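Local coordinates for DR2417 (Deinococcus radiodurans, PDB 4XWW), which degrades RNA as a 5'-3' exonuclease, possibly also cutting internally, and probably takes part in the maturation of ribosomal RNA, at residues 152-156 with 247-251. Residues are numbered along the deposited sequence; the frame is centred on the assembly and turned at random.
With ZN (zinc ion), chain E; nucleotides of chain C.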
loop_
_atom_site.group_PDB
_atom_site.type_symbol
_atom_site.label_atom_id
_atom_site.label_comp_id
_atom_site.label_asym_id
_atom_site.label_seq_id
_atom_site.Cartn_x
_atom_site.Cartn_y
_atom_site.Cartn_z
ATOM N N THR A 152 -12.841 -24.427 12.084
ATOM C CA THR A 152 -13.422 -23.094 11.973
ATOM C C THR A 152 -12.549 -22.172 11.120
ATOM O O THR A 152 -11.323 -22.287 11.092
ATOM C CB THR A 152 -13.640 -22.435 13.351
ATOM O OG1 THR A 152 -12.475 -22.622 14.167
ATOM C CG2 THR A 152 -14.830 -23.035 14.054
ATOM N N HIS A 153 -13.222 -21.268 10.422
ATOM C CA HIS A 153 -12.596 -20.331 9.488
ATOM C C HIS A 153 -13.612 -19.206 9.288
ATOM O O HIS A 153 -14.636 -19.166 9.968
ATOM C CB HIS A 153 -12.237 -21.070 8.180
ATOM C CG HIS A 153 -11.351 -20.302 7.240
ATOM N ND1 HIS A 153 -10.441 -19.347 7.662
ATOM C CD2 HIS A 153 -11.246 -20.354 5.889
ATOM C CE1 HIS A 153 -9.816 -18.849 6.609
ATOM N NE2 HIS A 153 -10.300 -19.421 5.525
ATOM N N SER A 154 -13.339 -18.314 8.345
ATOM C CA SER A 154 -14.159 -17.127 8.129
ATOM C C SER A 154 -15.254 -17.367 7.085
ATOM O O SER A 154 -15.926 -16.419 6.652
ATOM C CB SER A 154 -13.267 -15.979 7.684
ATOM O OG SER A 154 -12.357 -16.470 6.711
ATOM N N ILE A 155 -15.394 -18.627 6.662
ATOM C CA ILE A 155 -16.495 -19.055 5.786
ATOM C C ILE A 155 -16.964 -20.430 6.301
ATOM O O ILE A 155 -16.154 -21.193 6.820
ATOM C CB ILE A 155 -16.051 -19.122 4.289
ATOM C CG1 ILE A 155 -17.261 -19.248 3.346
ATOM C CG2 ILE A 155 -15.076 -20.290 4.048
ATOM C CD1 ILE A 155 -16.894 -19.237 1.857
ATOM N N PRO A 156 -18.272 -20.729 6.218
ATOM C CA PRO A 156 -18.760 -22.053 6.637
ATOM C C PRO A 156 -18.274 -23.196 5.733
ATOM O O PRO A 156 -17.754 -22.937 4.633
ATOM C CB PRO A 156 -20.292 -21.916 6.540
ATOM C CG PRO A 156 -20.556 -20.458 6.624
ATOM C CD PRO A 156 -19.379 -19.784 5.965
ATOM N N SER A 247 -18.650 -12.939 2.012
ATOM C CA SER A 247 -18.611 -14.355 2.352
ATOM C C SER A 247 -18.437 -14.633 3.848
ATOM O O SER A 247 -18.331 -15.796 4.259
ATOM C CB SER A 247 -17.490 -15.038 1.576
ATOM O OG SER A 247 -16.214 -14.644 2.045
ATOM N N GLN A 248 -18.394 -13.580 4.674
ATOM C CA GLN A 248 -18.226 -13.793 6.107
ATOM C C GLN A 248 -19.588 -14.117 6.678
ATOM O O GLN A 248 -20.212 -13.299 7.355
ATOM C CB GLN A 248 -17.625 -12.575 6.821
ATOM C CG GLN A 248 -16.390 -12.912 7.681
ATOM C CD GLN A 248 -16.630 -13.926 8.821
ATOM O OE1 GLN A 248 -17.698 -14.548 8.945
ATOM N NE2 GLN A 248 -15.609 -14.100 9.652
ATOM N N VAL A 249 -20.046 -15.328 6.390
ATOM C CA VAL A 249 -21.395 -15.722 6.750
ATOM C C VAL A 249 -21.639 -15.705 8.251
ATOM O O VAL A 249 -22.709 -15.279 8.672
ATOM C CB VAL A 249 -21.734 -17.130 6.204
ATOM C CG1 VAL A 249 -23.170 -17.471 6.535
ATOM C CG2 VAL A 249 -21.508 -17.171 4.681
ATOM N N TYR A 250 -20.681 -16.167 9.060
ATOM C CA TYR A 250 -20.899 -16.101 10.514
ATOM C C TYR A 250 -21.103 -14.664 11.003
ATOM O O TYR A 250 -22.047 -14.376 11.743
ATOM C CB TYR A 250 -19.734 -16.703 11.292
ATOM C CG TYR A 250 -19.429 -18.138 10.967
ATOM C CD1 TYR A 250 -20.448 -19.074 10.760
ATOM C CD2 TYR A 250 -18.116 -18.564 10.877
ATOM C CE1 TYR A 250 -20.136 -20.416 10.457
ATOM C CE2 TYR A 250 -17.803 -19.874 10.592
ATOM C CZ TYR A 250 -18.804 -20.793 10.384
ATOM O OH TYR A 250 -18.435 -22.084 10.092
ATOM N N ARG A 251 -20.172 -13.793 10.630
ATOM C CA ARG A 251 -20.246 -12.356 10.938
ATOM C C ARG A 251 -21.597 -11.758 10.536
ATOM O O ARG A 251 -22.265 -11.081 11.337
ATOM C CB ARG A 251 -19.107 -11.627 10.224
ATOM C CG ARG A 251 -18.960 -10.107 10.529
ATOM C CD ARG A 251 -18.184 -9.821 11.821
ATOM N NE ARG A 251 -16.913 -10.533 11.893
ATOM C CZ ARG A 251 -15.768 -10.138 11.339
ATOM N NH1 ARG A 251 -15.692 -8.970 10.672
ATOM N NH2 ARG A 251 -14.685 -10.908 11.489
HETATM ZN ZN ZN E . -9.947 -19.288 3.401
ATOM P P U C 4 -13.887 -14.416 -0.723
ATOM O OP1 U C 4 -15.031 -14.603 0.196
ATOM O OP2 U C 4 -13.115 -15.591 -1.187
ATOM O "O5'" U C 4 -14.454 -13.609 -1.973
ATOM C "C5'" U C 4 -13.579 -12.938 -2.890
ATOM C "C4'" U C 4 -13.532 -11.460 -2.587
ATOM O "O4'" U C 4 -12.345 -10.896 -3.210
ATOM C "C3'" U C 4 -14.706 -10.633 -3.110
ATOM O "O3'" U C 4 -15.772 -10.569 -2.161
ATOM C "C2'" U C 4 -14.036 -9.311 -3.464
ATOM O "O2'" U C 4 -13.733 -8.496 -2.352
ATOM C "C1'" U C 4 -12.713 -9.809 -4.034
ATOM N N1 U C 4 -12.822 -10.298 -5.415
ATOM C C2 U C 4 -12.383 -9.467 -6.426
ATOM O O2 U C 4 -11.914 -8.362 -6.219
ATOM N N3 U C 4 -12.512 -9.983 -7.692
ATOM C C4 U C 4 -13.023 -11.214 -8.045
ATOM O O4 U C 4 -13.072 -11.532 -9.233
ATOM C C5 U C 4 -13.457 -12.014 -6.940
ATOM C C6 U C 4 -13.343 -11.540 -5.694
HETATM O O HOH W 1 -15.922 -22.354 9.313
HETATM O O HOH W 2 -15.067 -16.647 11.460
HETATM O O HOH W 3 -15.094 -15.084 4.479
HETATM O O HOH W 4 -8.167 -18.762 3.217
#
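Ser154 O is gripped by a water and approached by a C-H of Gln248. The water lies 2.7 Å from Ser154 O, donates to it and also bonds Ser247 OG. The C-H of Gln248 CA points almost straight at Ser154 O (3.5 Å, 178°). No direct hydrogen bond joins the segments, so waters do the bridging. A second water donates to His153 O and accepts from Gln248 NE2. A third lies 2.6 Å from Tyr250 OH and can donate to Ile155 O, though it has more acceptors in reach than protons. The Tyr250 ring turns its edge to His153 O, with Tyr250 CE2 3.3 Å from that oxygen. Gln248 bends at chi2 (-60°), which lays its amide beside Ser154. Gln248 OE1 caps the helix, accepting from Arg251 N at 3.1 Å. Pro156 crosses Val249 at about a right angle, with Pro156 CG 3.6 Å from Val249 CB. His153 NE2 binds a zinc ion with His84 and His86, while ND1 bonds Gly380 O. The contact thus joins the metallo-beta-lactamase and beta-CASP domains beside this probably catalytic zinc site. The loop between strands 144-150 and 159-165 meets the start of helix 249-261. Helix 109-122 packs on Ile155 and Pro156, helix 271-282 on Ser247 and Val249.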